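Local coordinates for protein ribosomal processing cysteine protease Prp (Streptococcus mutans, PDB 2G0I) that probably acts as a cysteine-type peptidase that processes a ribosomal protein during ribosome biogenesis, at residues M35-I41 with F137-M143; R43-E48 with L105-K111; S49-H55 with G98-D104; A69-L73 with G126-L130; A80-A85 with K115-L119. All blocks are in the same frame, centred on the assembly; numbering follows the deposited sequence.

Overall arrangement
From the N terminus, 35-41 forms the strand that interaction 1 later pairs with 137-143. That contact closes the longest loop, and the other four nest inside it. Segment 43-48 holds the hairpin turn and runs on into 49-55. Interaction 2 ties 43-48 to the loop 105-111, and interaction 3, nested within it, pairs 49-55 with 98-104. Interactions 1 and 3 thus join strands of one mixed sheet. Helix 61-84 then supplies 69-73 and 80-85. These meet helix 114-133 in interactions 4 and 5, with 5 nested inside 4. Both helix contacts cross interactions 2 and 3 along the chain. They join the two helices that pack on the sheet.

Interaction 1 (M35-I41 with F137-M143); sequences MIQATFI and FVTAKIM
Ile-36, Ala-38 and Phe-40 face the strand 138-143 with both backbone N and O. They form six hydrogen bonds with Phe-137, Thr-139, Lys-141 and Met-143. The shortest runs from Lys-141 N to Ala-38 O, 2.7 Å. The longest, from Ala-38 N to Thr-139 O, is 3.0 Å. CA-H...O contacts lie between them, such as Ala-140 CA to Ala-38 O at 3.3 Å. The strands are parallel, with 12° between their directions.

Apolar packing lies on the face of Ile-36, Ala-38, Phe-40, Val-138 and Ile-142. Phe-40 and Ile-142 stand side by side. Two bends in Ile-142 bring its CD1 to 3.5 Å from Phe-40 CD2. Lys-141 O lies in the plane of the Phe-40 ring, at its edge. Helices 61-84 and 114-133 pack on this face, which makes the two-layer alpha-beta sandwich. Strand 138-144 is an outermost strand of the sheet within this chain.

The contacts of the other face involve longer and polar groups. Lys-141 lies alongside Thr-39. Its chain turns at chi3 (-67°), and Lys-141 CE comes to 3.4 Å from Thr-39 OG1. Thr-39 CG2 meets the selenium of selenomethionine Met-143 at 3.9 Å. Just before strand 36-43, the bent chain of selenomethionine Met-35 places its SE 3.3 Å from Thr-139 OG1.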
# COMPACT_ATOMS: atom_id res chain seq x y z
N MSE B 35 -12.45 -10.12 -12.58
CA MSE B 35 -11.28 -9.44 -13.11
C MSE B 35 -11.30 -8.04 -12.55
O MSE B 35 -12.32 -7.36 -12.63
CB MSE B 35 -11.41 -9.40 -14.63
CG MSE B 35 -10.50 -8.42 -15.33
SE MSE B 35 -8.66 -8.88 -15.09
CE MSE B 35 -8.69 -10.71 -15.85
N ILE B 36 -10.18 -7.61 -11.98
CA ILE B 36 -10.05 -6.20 -11.55
C ILE B 36 -9.51 -5.41 -12.73
O ILE B 36 -8.53 -5.80 -13.33
CB ILE B 36 -9.08 -6.06 -10.30
CG1 ILE B 36 -9.65 -6.81 -9.11
CG2 ILE B 36 -8.88 -4.57 -9.95
CD1 ILE B 36 -8.60 -7.24 -8.12
N GLN B 37 -10.15 -4.28 -13.06
CA GLN B 37 -9.66 -3.39 -14.10
C GLN B 37 -9.38 -2.02 -13.47
O GLN B 37 -10.26 -1.45 -12.85
CB GLN B 37 -10.69 -3.32 -15.25
CG GLN B 37 -10.88 -4.73 -15.89
CD GLN B 37 -12.25 -5.02 -16.53
OE1 GLN B 37 -13.16 -4.19 -16.57
NE2 GLN B 37 -12.39 -6.26 -17.03
N ALA B 38 -8.14 -1.56 -13.60
CA ALA B 38 -7.77 -0.24 -13.15
C ALA B 38 -7.42 0.66 -14.36
O ALA B 38 -6.69 0.22 -15.26
CB ALA B 38 -6.58 -0.35 -12.24
N THR B 39 -7.91 1.91 -14.35
CA THR B 39 -7.66 2.88 -15.43
C THR B 39 -7.15 4.14 -14.79
O THR B 39 -7.87 4.79 -14.00
CB THR B 39 -8.96 3.16 -16.25
OG1 THR B 39 -9.48 1.94 -16.76
CG2 THR B 39 -8.75 4.18 -17.39
N PHE B 40 -5.88 4.44 -15.06
CA PHE B 40 -5.23 5.66 -14.57
C PHE B 40 -5.23 6.70 -15.67
O PHE B 40 -4.94 6.41 -16.84
CB PHE B 40 -3.78 5.36 -14.19
CG PHE B 40 -3.63 4.39 -13.03
CD1 PHE B 40 -3.34 4.87 -11.74
CD2 PHE B 40 -3.72 3.01 -13.23
CE1 PHE B 40 -3.20 4.02 -10.65
CE2 PHE B 40 -3.55 2.12 -12.12
CZ PHE B 40 -3.28 2.65 -10.83
N ILE B 41 -5.51 7.94 -15.30
CA ILE B 41 -5.33 9.03 -16.22
C ILE B 41 -4.23 9.96 -15.73
O ILE B 41 -4.33 10.49 -14.61
CB ILE B 41 -6.64 9.79 -16.44
CG1 ILE B 41 -7.67 8.85 -17.05
CG2 ILE B 41 -6.38 11.10 -17.32
CD1 ILE B 41 -9.01 9.44 -17.12
N PHE B 137 -5.94 -12.05 -12.91
CA PHE B 137 -6.89 -11.35 -12.05
C PHE B 137 -6.91 -9.82 -12.17
O PHE B 137 -7.86 -9.21 -11.72
CB PHE B 137 -6.66 -11.69 -10.57
CG PHE B 137 -6.78 -13.16 -10.25
CD1 PHE B 137 -7.94 -13.86 -10.55
CD2 PHE B 137 -5.71 -13.83 -9.65
CE1 PHE B 137 -8.04 -15.25 -10.25
CE2 PHE B 137 -5.81 -15.22 -9.34
CZ PHE B 137 -6.97 -15.92 -9.65
N VAL B 138 -5.87 -9.21 -12.73
CA VAL B 138 -5.77 -7.73 -12.75
C VAL B 138 -5.26 -7.22 -14.10
O VAL B 138 -4.24 -7.70 -14.58
CB VAL B 138 -4.81 -7.18 -11.65
CG1 VAL B 138 -4.93 -5.62 -11.54
CG2 VAL B 138 -5.08 -7.81 -10.31
N THR B 139 -5.97 -6.23 -14.67
CA THR B 139 -5.59 -5.58 -15.91
C THR B 139 -5.52 -4.09 -15.63
O THR B 139 -6.39 -3.54 -14.96
CB THR B 139 -6.62 -5.89 -17.01
OG1 THR B 139 -6.68 -7.32 -17.22
CG2 THR B 139 -6.18 -5.30 -18.31
N ALA B 140 -4.46 -3.43 -16.11
CA ALA B 140 -4.30 -1.99 -15.90
C ALA B 140 -4.27 -1.27 -17.25
O ALA B 140 -3.70 -1.80 -18.21
CB ALA B 140 -3.00 -1.71 -15.09
N LYS B 141 -4.90 -0.09 -17.31
CA LYS B 141 -4.73 0.85 -18.42
C LYS B 141 -4.18 2.13 -17.84
O LYS B 141 -4.73 2.64 -16.85
CB LYS B 141 -6.08 1.16 -19.08
CG LYS B 141 -6.79 -0.04 -19.67
CD LYS B 141 -7.90 0.34 -20.65
CE LYS B 141 -9.06 1.05 -20.00
NZ LYS B 141 -9.92 1.61 -21.06
N ILE B 142 -3.09 2.64 -18.41
CA ILE B 142 -2.59 3.99 -18.08
C ILE B 142 -2.83 4.81 -19.34
O ILE B 142 -2.43 4.40 -20.43
CB ILE B 142 -1.06 4.04 -17.82
CG1 ILE B 142 -0.54 2.83 -17.01
CG2 ILE B 142 -0.65 5.39 -17.23
CD1 ILE B 142 -1.40 2.35 -15.81
N MSE B 143 -3.49 5.95 -19.18
CA MSE B 143 -3.83 6.77 -20.31
C MSE B 143 -3.24 8.14 -20.12
O MSE B 143 -3.43 8.76 -19.09
CB MSE B 143 -5.32 6.82 -20.40
CG MSE B 143 -5.87 5.44 -20.09
SE MSE B 143 -7.48 5.26 -20.97
CE MSE B 143 -6.86 5.51 -22.85

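Interaction 2 (R43-E48 with L105-K111); sequences RKGILE and LSYITNK
Glu-48 and Lys-111 cross at a slant and form a salt bridge, with Lys-111 NZ 2.8 Å from Glu-48 OE1. The ammonium group comes from the syn side of OE1, 32° out of the carboxylate plane. Beyond CG the lysine chain is extended, which carries NZ over to the acid. Lys-111 NZ also bonds to Ser-106 O, at 2.9 Å. This second bond fixes the loop to the same charged group.

The other carboxylate oxygen meets Arg-43. Arg-43 NH1 forms a second salt bridge, 2.6 Å to Glu-48 OE2, whose anti lone pair receives it. OE2 lies close to the guanidinium plane, only 9° out of it. The carboxylate is therefore gripped at both oxygens, which should hold its rotation and favour its charged form. Arg-43 NH1 also makes a weak hydrogen bond to Ser-106 OG at 3.2 Å. The stronger partner of that hydroxyl is Asp-104 OD1.

Ile-46 crosses the lysine at about a right angle. Ile-46 CD1 rests 3.7 Å from Lys-111 CG, on the aliphatic part of the chain. On the backbone, Leu-105 N bonds to Glu-48 O at 2.8 Å. Gln-117 of helix 114-133 bonds to both Leu-47 N and Lys-111 O, so it bridges the two segments.

Arg-43 and Ile-46 share a reciprocal pair of backbone bonds. Together with the type I' turn between them, this is the tight two-residue beta hairpin that joins strands 36-43 and 46-53. The salt-bridge network ties it to the loop before helix 114-133.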
# COMPACT_ATOMS: atom_id res chain seq x y z
N ARG B 43 -2.32 13.53 -16.88
CA ARG B 43 -2.50 14.73 -17.73
C ARG B 43 -1.33 15.67 -17.46
O ARG B 43 -1.08 16.06 -16.31
CB ARG B 43 -3.82 15.46 -17.41
CG ARG B 43 -5.09 14.62 -17.53
CD ARG B 43 -6.42 15.48 -17.67
NE ARG B 43 -7.58 14.57 -17.82
CZ ARG B 43 -8.23 14.00 -16.79
NH1 ARG B 43 -7.86 14.25 -15.53
NH2 ARG B 43 -9.25 13.18 -17.02
N LYS B 44 -0.61 16.05 -18.51
CA LYS B 44 0.54 16.94 -18.38
C LYS B 44 1.54 16.41 -17.36
O LYS B 44 2.11 17.17 -16.58
CB LYS B 44 0.10 18.38 -18.03
CG LYS B 44 -0.92 19.02 -18.99
CD LYS B 44 -0.31 19.21 -20.38
CE LYS B 44 -1.25 19.93 -21.33
NZ LYS B 44 -0.60 19.95 -22.66
N GLY B 45 1.73 15.09 -17.35
CA GLY B 45 2.78 14.48 -16.56
C GLY B 45 2.37 14.05 -15.16
O GLY B 45 3.08 13.25 -14.56
N ILE B 46 1.26 14.57 -14.65
CA ILE B 46 0.78 14.21 -13.30
C ILE B 46 -0.45 13.25 -13.31
O ILE B 46 -1.37 13.36 -14.13
CB ILE B 46 0.48 15.47 -12.41
CG1 ILE B 46 -0.76 16.22 -12.90
CG2 ILE B 46 1.75 16.43 -12.30
CD1 ILE B 46 -1.51 17.08 -11.86
N LEU B 47 -0.44 12.30 -12.39
CA LEU B 47 -1.60 11.43 -12.19
C LEU B 47 -2.76 12.23 -11.65
O LEU B 47 -2.65 12.88 -10.60
CB LEU B 47 -1.24 10.30 -11.21
CG LEU B 47 -0.26 9.28 -11.81
CD1 LEU B 47 0.29 8.41 -10.69
CD2 LEU B 47 -0.95 8.43 -12.90
N GLU B 48 -3.90 12.11 -12.32
CA GLU B 48 -5.08 12.87 -11.95
C GLU B 48 -6.21 12.02 -11.41
O GLU B 48 -6.92 12.46 -10.54
CB GLU B 48 -5.59 13.72 -13.12
CG GLU B 48 -4.56 14.81 -13.50
CD GLU B 48 -5.21 16.12 -13.90
OE1 GLU B 48 -4.67 17.19 -13.56
OE2 GLU B 48 -6.25 16.07 -14.55
N LEU B 105 -8.60 13.54 -8.63
CA LEU B 105 -7.90 14.74 -8.15
C LEU B 105 -8.01 15.89 -9.17
O LEU B 105 -7.45 16.97 -8.96
CB LEU B 105 -6.41 14.46 -7.88
CG LEU B 105 -5.94 13.47 -6.81
CD1 LEU B 105 -4.48 13.35 -6.87
CD2 LEU B 105 -6.35 13.90 -5.40
N SER B 106 -8.69 15.63 -10.26
CA SER B 106 -8.80 16.59 -11.38
C SER B 106 -9.12 18.03 -10.95
O SER B 106 -8.56 18.98 -11.50
CB SER B 106 -9.84 16.09 -12.38
OG SER B 106 -9.45 14.80 -12.82
N TYR B 107 -9.99 18.18 -9.96
CA TYR B 107 -10.41 19.50 -9.50
C TYR B 107 -9.68 20.01 -8.24
O TYR B 107 -9.96 21.13 -7.81
CB TYR B 107 -11.94 19.53 -9.34
CG TYR B 107 -12.68 19.28 -10.65
CD1 TYR B 107 -13.10 20.34 -11.44
CD2 TYR B 107 -12.91 17.97 -11.11
CE1 TYR B 107 -13.75 20.11 -12.67
CE2 TYR B 107 -13.57 17.74 -12.33
CZ TYR B 107 -13.99 18.82 -13.10
OH TYR B 107 -14.65 18.63 -14.30
N ILE B 108 -8.74 19.24 -7.68
CA ILE B 108 -8.14 19.58 -6.37
C ILE B 108 -6.95 20.49 -6.65
O ILE B 108 -6.13 20.15 -7.49
CB ILE B 108 -7.64 18.32 -5.60
CG1 ILE B 108 -8.75 17.24 -5.49
CG2 ILE B 108 -7.03 18.71 -4.24
CD1 ILE B 108 -10.14 17.69 -4.92
N THR B 109 -6.85 21.66 -6.01
CA THR B 109 -5.86 22.66 -6.49
C THR B 109 -4.43 22.22 -6.23
O THR B 109 -3.53 22.53 -7.01
CB THR B 109 -6.18 24.14 -6.05
OG1 THR B 109 -6.92 24.12 -4.84
CG2 THR B 109 -7.05 24.85 -7.10
N ASN B 110 -4.23 21.40 -5.21
CA ASN B 110 -2.88 20.89 -4.97
C ASN B 110 -2.63 19.46 -5.52
O ASN B 110 -1.74 18.75 -5.06
CB ASN B 110 -2.45 21.08 -3.50
CG ASN B 110 -3.14 20.11 -2.54
OD1 ASN B 110 -4.27 19.65 -2.78
ND2 ASN B 110 -2.46 19.80 -1.44
N LYS B 111 -3.38 19.07 -6.55
CA LYS B 111 -3.11 17.79 -7.22
C LYS B 111 -1.66 17.58 -7.64
O LYS B 111 -1.19 16.46 -7.67
CB LYS B 111 -4.03 17.59 -8.43
CG LYS B 111 -3.90 18.67 -9.49
CD LYS B 111 -5.01 18.56 -10.49
CE LYS B 111 -4.95 19.72 -11.48
NZ LYS B 111 -5.90 19.47 -12.61

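Interaction 3 (S49-H55 with G98-D104); sequences SVELTGH and GGYMKID
Val-50 pairs with Ile-103, and Leu-52 with Met-101, each through two backbone hydrogen bonds. The shortest is Leu-52 N to Met-101 O, 2.7 Å. Gly-54 N adds a bond to Gly-99 O just past the strand. Alternating with these are the non-hydrogen-bonded pairs Ser-49 with Asp-104, Glu-51 with Lys-102 and Thr-53 with Tyr-100.

On the face of Glu-51, its extended chain slants across Tyr-100. The carboxylate plane stands 65° from the ring. Glu-51 OE2 lies at the ring edge, 3.3 Å from Tyr-100 CE1. Thr-53 CG2 also sits at this edge, 3.8 Å from CD1 of Tyr-100.

The strands run antiparallel, 46-53 beside 100-104, within the mixed sheet of an alpha-beta sandwich. Strand 36-43 flanks one and strand 90-94 the other.

On the face toward the helices, Val-50 CG1 packs on Ile-103 CD1 at 3.8 Å. The chain of selenomethionine Met-101 runs straight to SE and then bends (chi3 -41°). This turns Met-101 CE to 3.5 Å from His-55 NE2. His-55 CE1 also lies 3.4 Å from Gly-99 C. Gly-54, Gly-98 and Gly-99 have positive phi angles, at which a CB would be jammed against the preceding carbonyl O.

Farther out, Val-70 and Ser-74 of helix 61-84 pack on Leu-52, and Phe-120 and Phe-123 of helix 114-133 on Val-50.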
# COMPACT_ATOMS: atom_id res chain seq x y z
N SER B 49 -6.38 10.81 -11.95
CA SER B 49 -7.46 9.94 -11.48
C SER B 49 -7.18 8.46 -11.67
O SER B 49 -6.39 8.06 -12.52
CB SER B 49 -8.79 10.29 -12.16
OG SER B 49 -8.75 9.99 -13.56
N VAL B 50 -7.87 7.65 -10.89
CA VAL B 50 -7.84 6.20 -11.10
C VAL B 50 -9.24 5.67 -10.85
O VAL B 50 -9.93 6.10 -9.90
CB VAL B 50 -6.74 5.48 -10.25
CG1 VAL B 50 -7.01 5.71 -8.78
CG2 VAL B 50 -6.76 3.96 -10.54
N GLU B 51 -9.66 4.77 -11.74
CA GLU B 51 -10.96 4.17 -11.66
C GLU B 51 -10.76 2.68 -11.58
O GLU B 51 -10.03 2.13 -12.40
CB GLU B 51 -11.78 4.59 -12.88
CG GLU B 51 -13.12 3.88 -12.99
CD GLU B 51 -13.90 4.27 -14.25
OE1 GLU B 51 -13.68 5.38 -14.78
OE2 GLU B 51 -14.75 3.47 -14.70
N LEU B 52 -11.37 2.02 -10.59
CA LEU B 52 -11.26 0.56 -10.51
C LEU B 52 -12.61 -0.13 -10.51
O LEU B 52 -13.53 0.36 -9.88
CB LEU B 52 -10.50 0.12 -9.27
CG LEU B 52 -9.05 0.62 -9.20
CD1 LEU B 52 -9.04 1.78 -8.24
CD2 LEU B 52 -8.13 -0.46 -8.76
N THR B 53 -12.69 -1.28 -11.17
CA THR B 53 -13.91 -2.09 -11.10
C THR B 53 -13.54 -3.53 -10.80
O THR B 53 -12.44 -3.94 -11.12
CB THR B 53 -14.71 -2.01 -12.44
OG1 THR B 53 -13.90 -2.54 -13.52
CG2 THR B 53 -15.10 -0.56 -12.77
N GLY B 54 -14.44 -4.29 -10.15
CA GLY B 54 -14.18 -5.74 -9.90
C GLY B 54 -13.57 -6.15 -8.55
O GLY B 54 -13.54 -7.33 -8.20
N HIS B 55 -13.08 -5.17 -7.80
CA HIS B 55 -12.28 -5.38 -6.59
C HIS B 55 -13.14 -5.77 -5.36
O HIS B 55 -12.60 -6.10 -4.31
CB HIS B 55 -11.55 -4.06 -6.29
CG HIS B 55 -12.47 -2.88 -6.30
ND1 HIS B 55 -12.95 -2.33 -7.47
CD2 HIS B 55 -13.07 -2.22 -5.28
CE1 HIS B 55 -13.80 -1.36 -7.17
NE2 HIS B 55 -13.88 -1.27 -5.86
N GLY B 98 -19.76 -6.14 -8.89
CA GLY B 98 -18.30 -6.31 -8.86
C GLY B 98 -17.52 -5.19 -8.17
O GLY B 98 -16.35 -5.33 -7.83
N GLY B 99 -18.18 -4.05 -7.96
CA GLY B 99 -17.54 -2.94 -7.27
C GLY B 99 -17.03 -1.89 -8.23
O GLY B 99 -16.52 -2.21 -9.32
N TYR B 100 -17.15 -0.64 -7.80
CA TYR B 100 -16.65 0.52 -8.53
C TYR B 100 -15.99 1.49 -7.54
O TYR B 100 -16.49 1.72 -6.42
CB TYR B 100 -17.82 1.22 -9.24
CG TYR B 100 -17.44 2.49 -9.94
CD1 TYR B 100 -16.85 2.45 -11.19
CD2 TYR B 100 -17.64 3.74 -9.33
CE1 TYR B 100 -16.47 3.61 -11.85
CE2 TYR B 100 -17.25 4.93 -9.98
CZ TYR B 100 -16.67 4.84 -11.25
OH TYR B 100 -16.28 5.97 -11.94
N MSE B 101 -14.87 2.09 -7.96
CA MSE B 101 -14.20 3.10 -7.18
C MSE B 101 -13.54 4.07 -8.13
O MSE B 101 -12.94 3.68 -9.12
CB MSE B 101 -13.17 2.44 -6.28
CG MSE B 101 -12.44 3.38 -5.37
SE MSE B 101 -10.99 2.42 -4.39
CE MSE B 101 -11.84 0.82 -3.95
N LYS B 102 -13.67 5.36 -7.84
CA LYS B 102 -12.92 6.31 -8.60
C LYS B 102 -12.37 7.36 -7.66
O LYS B 102 -13.13 7.98 -6.89
CB LYS B 102 -13.80 6.93 -9.68
CG LYS B 102 -13.01 7.95 -10.52
CD LYS B 102 -13.79 8.42 -11.74
CE LYS B 102 -12.87 9.25 -12.60
NZ LYS B 102 -13.51 9.69 -13.84
N ILE B 103 -11.05 7.51 -7.68
CA ILE B 103 -10.35 8.57 -6.93
C ILE B 103 -10.04 9.63 -7.94
O ILE B 103 -9.40 9.33 -8.96
CB ILE B 103 -9.05 8.05 -6.31
CG1 ILE B 103 -9.38 6.88 -5.38
CG2 ILE B 103 -8.29 9.18 -5.55
CD1 ILE B 103 -8.24 5.86 -5.22
N ASP B 104 -10.47 10.87 -7.71
CA ASP B 104 -10.34 11.87 -8.77
C ASP B 104 -9.78 13.15 -8.17
O ASP B 104 -10.40 13.74 -7.29
CB ASP B 104 -11.68 12.09 -9.43
CG ASP B 104 -11.58 12.95 -10.71
OD1 ASP B 104 -10.51 13.52 -11.02
OD2 ASP B 104 -12.60 13.01 -11.41

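Interaction 4 (A69-L73 with G126-L130); sequences AVSTL and GITNL
Helix segments 69-73 and 126-130, which meet through Leu-73 and Leu-130, run antiparallel at 172°, with their axes 10.5 Å apart. They belong to the two helices that form the helical layer of the alpha-beta sandwich. The side chains that meet are all apolar.

Leu-73 and Leu-130 reach toward each other tip to tip, their CD1 atoms 3.8 Å apart. Leu-130 CD1 also touches Val-70 CG2 at 3.9 Å and Ala-69 CB at 4.0 Å. The second methyl of Leu-130, CD2, lies against Ala-69 as well. The end of Leu-130 thus touches three residues of the other helix.

Nearer the sheet, Val-70 and Ile-127 cross at about a right angle. Val-70 CG1 stands anti to its own backbone N (chi1 174°) and meets Ile-127 CD1 at 4.0 Å. Both side chains also reach strand 36-43: Val-70 packs on Ile-36, and Ile-127 on Ala-38 and Phe-40.

Thr-72 of the second subunit packs on Ala-69 and Leu-73.

Gly-126 has no side chain, and Leu-73 settles on its backbone. Leu-73 CD1 lies 3.9 Å from Gly-126 C.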
# COMPACT_ATOMS: atom_id res chain seq x y z
N ALA B 69 -5.52 -7.40 -1.64
CA ALA B 69 -4.33 -6.60 -2.01
C ALA B 69 -4.70 -5.25 -2.65
O ALA B 69 -4.20 -4.19 -2.25
CB ALA B 69 -3.44 -7.38 -2.95
N VAL B 70 -5.58 -5.31 -3.65
CA VAL B 70 -6.05 -4.06 -4.31
C VAL B 70 -6.78 -3.12 -3.35
O VAL B 70 -6.54 -1.91 -3.35
CB VAL B 70 -6.90 -4.37 -5.56
CG1 VAL B 70 -7.52 -3.06 -6.16
CG2 VAL B 70 -6.05 -5.15 -6.58
N SER B 71 -7.71 -3.63 -2.56
CA SER B 71 -8.42 -2.76 -1.62
C SER B 71 -7.53 -2.13 -0.56
O SER B 71 -7.71 -0.94 -0.23
CB SER B 71 -9.61 -3.47 -0.97
OG SER B 71 -10.45 -3.84 -2.06
N THR B 72 -6.58 -2.90 -0.06
CA THR B 72 -5.60 -2.36 0.91
C THR B 72 -4.82 -1.17 0.35
O THR B 72 -4.72 -0.14 0.99
CB THR B 72 -4.66 -3.49 1.38
OG1 THR B 72 -5.48 -4.54 1.95
CG2 THR B 72 -3.69 -2.96 2.44
N LEU B 73 -4.31 -1.32 -0.87
CA LEU B 73 -3.53 -0.26 -1.54
C LEU B 73 -4.42 0.94 -1.83
O LEU B 73 -4.02 2.10 -1.59
CB LEU B 73 -2.93 -0.77 -2.86
CG LEU B 73 -1.74 -1.74 -2.73
CD1 LEU B 73 -1.34 -2.34 -4.09
CD2 LEU B 73 -0.52 -1.07 -2.04
N GLY B 126 2.17 -0.24 -7.20
CA GLY B 126 1.59 -1.48 -6.60
C GLY B 126 0.58 -2.20 -7.48
O GLY B 126 0.62 -3.47 -7.59
N ILE B 127 -0.34 -1.44 -8.08
CA ILE B 127 -1.31 -2.02 -9.02
C ILE B 127 -0.61 -2.65 -10.22
O ILE B 127 -0.93 -3.79 -10.60
CB ILE B 127 -2.36 -0.98 -9.50
CG1 ILE B 127 -3.18 -0.46 -8.30
CG2 ILE B 127 -3.30 -1.56 -10.60
CD1 ILE B 127 -4.05 -1.54 -7.55
N THR B 128 0.32 -1.92 -10.81
CA THR B 128 1.14 -2.44 -11.94
C THR B 128 1.89 -3.73 -11.54
O THR B 128 1.96 -4.70 -12.32
CB THR B 128 2.13 -1.33 -12.49
OG1 THR B 128 1.33 -0.24 -12.97
CG2 THR B 128 3.00 -1.89 -13.65
N ASN B 129 2.44 -3.77 -10.33
CA ASN B 129 3.05 -5.04 -9.86
C ASN B 129 2.08 -6.24 -9.70
O ASN B 129 2.40 -7.40 -10.01
CB ASN B 129 3.96 -4.80 -8.64
CG ASN B 129 5.29 -4.15 -9.04
OD1 ASN B 129 5.70 -4.23 -10.20
ND2 ASN B 129 5.95 -3.50 -8.10
N LEU B 130 0.86 -5.95 -9.27
CA LEU B 130 -0.19 -6.96 -9.23
C LEU B 130 -0.63 -7.40 -10.63
O LEU B 130 -0.89 -8.60 -10.84
CB LEU B 130 -1.39 -6.46 -8.40
CG LEU B 130 -1.15 -6.31 -6.89
CD1 LEU B 130 -2.23 -5.44 -6.19
CD2 LEU B 130 -1.11 -7.70 -6.25

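Interaction 5 (A80-A85 with K115-L119); sequences ALEVLA and KVQLL
Leu-119 reaches from helix 114-133 to Ala-80, Leu-81 and Ala-85. Its CB points toward the other segment. CG follows, opposite its own carbonyl carbon (chi1 -69°), and carries the two methyls across. CD1 does most of the touching. Leu-119 CD1 lies 3.7 Å from Ala-80 O and 3.8 Å from Ala-85 CB. Leu-119 CD1 is also 4.0 Å from Leu-81 CD2. Both methyls touch Ala-80 CB, Leu-119 CD2 at 4.0 Å. Ala-80 O already accepts a backbone bond from Leu-84 N, so the methyl packs against an occupied carbonyl.

The contact joins the last turn of helix 61-84 to the start of helix 114-133. These are the two helices of the sandwich. Here the N-to-C directions of the segments are 148° apart, so they run roughly antiparallel. In the loop that follows helix 61-84, Cys-87 touches Val-116 and Val-89 touches Leu-81.

Leu-81 and Val-116 cross at about a right angle. Leu-81 CD2 is 3.8 Å from Val-116 CG1. The other methyl, Val-116 CG2, meets Ala-85 CB at 3.9 Å. Ala-85 CB also touches Lys-115 CB. Leu-118 of the second subunit packs on Leu-84, and Ala-122 of that subunit on Leu-119.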
# COMPACT_ATOMS: atom_id res chain seq x y z
N ALA B 80 -3.72 7.96 3.22
CA ALA B 80 -2.42 8.66 3.19
C ALA B 80 -2.50 10.06 2.56
O ALA B 80 -1.86 11.00 3.07
CB ALA B 80 -1.31 7.81 2.47
N LEU B 81 -3.23 10.20 1.44
CA LEU B 81 -3.45 11.53 0.85
C LEU B 81 -4.02 12.52 1.87
O LEU B 81 -3.49 13.62 2.04
CB LEU B 81 -4.40 11.48 -0.35
CG LEU B 81 -3.68 10.97 -1.60
CD1 LEU B 81 -4.70 10.63 -2.68
CD2 LEU B 81 -2.61 11.96 -2.10
N GLU B 82 -5.08 12.12 2.54
CA GLU B 82 -5.73 12.93 3.59
C GLU B 82 -4.82 13.23 4.80
O GLU B 82 -4.63 14.41 5.16
CB GLU B 82 -6.95 12.21 4.07
N VAL B 83 -4.28 12.18 5.40
CA VAL B 83 -3.47 12.29 6.64
C VAL B 83 -2.08 12.91 6.41
O VAL B 83 -1.63 13.76 7.19
CB VAL B 83 -3.36 10.92 7.40
CG1 VAL B 83 -2.33 10.97 8.56
CG2 VAL B 83 -4.70 10.48 7.91
N LEU B 84 -1.41 12.52 5.32
CA LEU B 84 -0.01 12.85 5.13
C LEU B 84 0.32 13.87 4.03
O LEU B 84 1.40 14.43 4.04
CB LEU B 84 0.80 11.57 4.84
CG LEU B 84 0.74 10.48 5.91
CD1 LEU B 84 1.29 9.18 5.30
CD2 LEU B 84 1.56 10.88 7.15
N ALA B 85 -0.58 14.06 3.07
CA ALA B 85 -0.30 14.93 1.94
C ALA B 85 -1.23 16.14 1.91
O ALA B 85 -1.17 16.91 0.94
CB ALA B 85 -0.40 14.17 0.61
N LYS B 115 4.08 15.50 -2.51
CA LYS B 115 3.64 14.36 -1.66
C LYS B 115 2.45 13.65 -2.27
O LYS B 115 2.33 12.41 -2.18
CB LYS B 115 3.32 14.82 -0.23
CG LYS B 115 4.55 15.30 0.46
CD LYS B 115 4.29 15.84 1.81
CE LYS B 115 5.67 16.18 2.40
NZ LYS B 115 5.45 16.77 3.70
N VAL B 116 1.55 14.44 -2.86
CA VAL B 116 0.35 13.88 -3.48
C VAL B 116 0.76 12.92 -4.60
O VAL B 116 0.29 11.76 -4.64
CB VAL B 116 -0.65 14.98 -3.99
CG1 VAL B 116 -1.69 14.36 -4.91
CG2 VAL B 116 -1.37 15.72 -2.84
N GLN B 117 1.63 13.38 -5.50
CA GLN B 117 2.04 12.56 -6.67
C GLN B 117 2.88 11.37 -6.29
O GLN B 117 2.83 10.31 -6.95
CB GLN B 117 2.81 13.40 -7.69
CG GLN B 117 1.89 14.39 -8.45
CD GLN B 117 0.85 13.66 -9.25
OE1 GLN B 117 1.17 12.82 -10.08
NE2 GLN B 117 -0.40 13.94 -8.97
N LEU B 118 3.68 11.53 -5.23
CA LEU B 118 4.50 10.39 -4.78
C LEU B 118 3.59 9.27 -4.31
O LEU B 118 3.82 8.11 -4.66
CB LEU B 118 5.45 10.77 -3.66
CG LEU B 118 6.28 9.59 -3.12
CD1 LEU B 118 7.17 8.93 -4.18
CD2 LEU B 118 7.16 10.10 -2.02
N LEU B 119 2.59 9.59 -3.50
CA LEU B 119 1.62 8.58 -3.03
C LEU B 119 0.86 7.93 -4.19
O LEU B 119 0.67 6.70 -4.24
CB LEU B 119 0.65 9.21 -2.02
CG LEU B 119 1.32 9.59 -0.68
CD1 LEU B 119 0.34 10.42 0.16
CD2 LEU B 119 1.76 8.31 0.03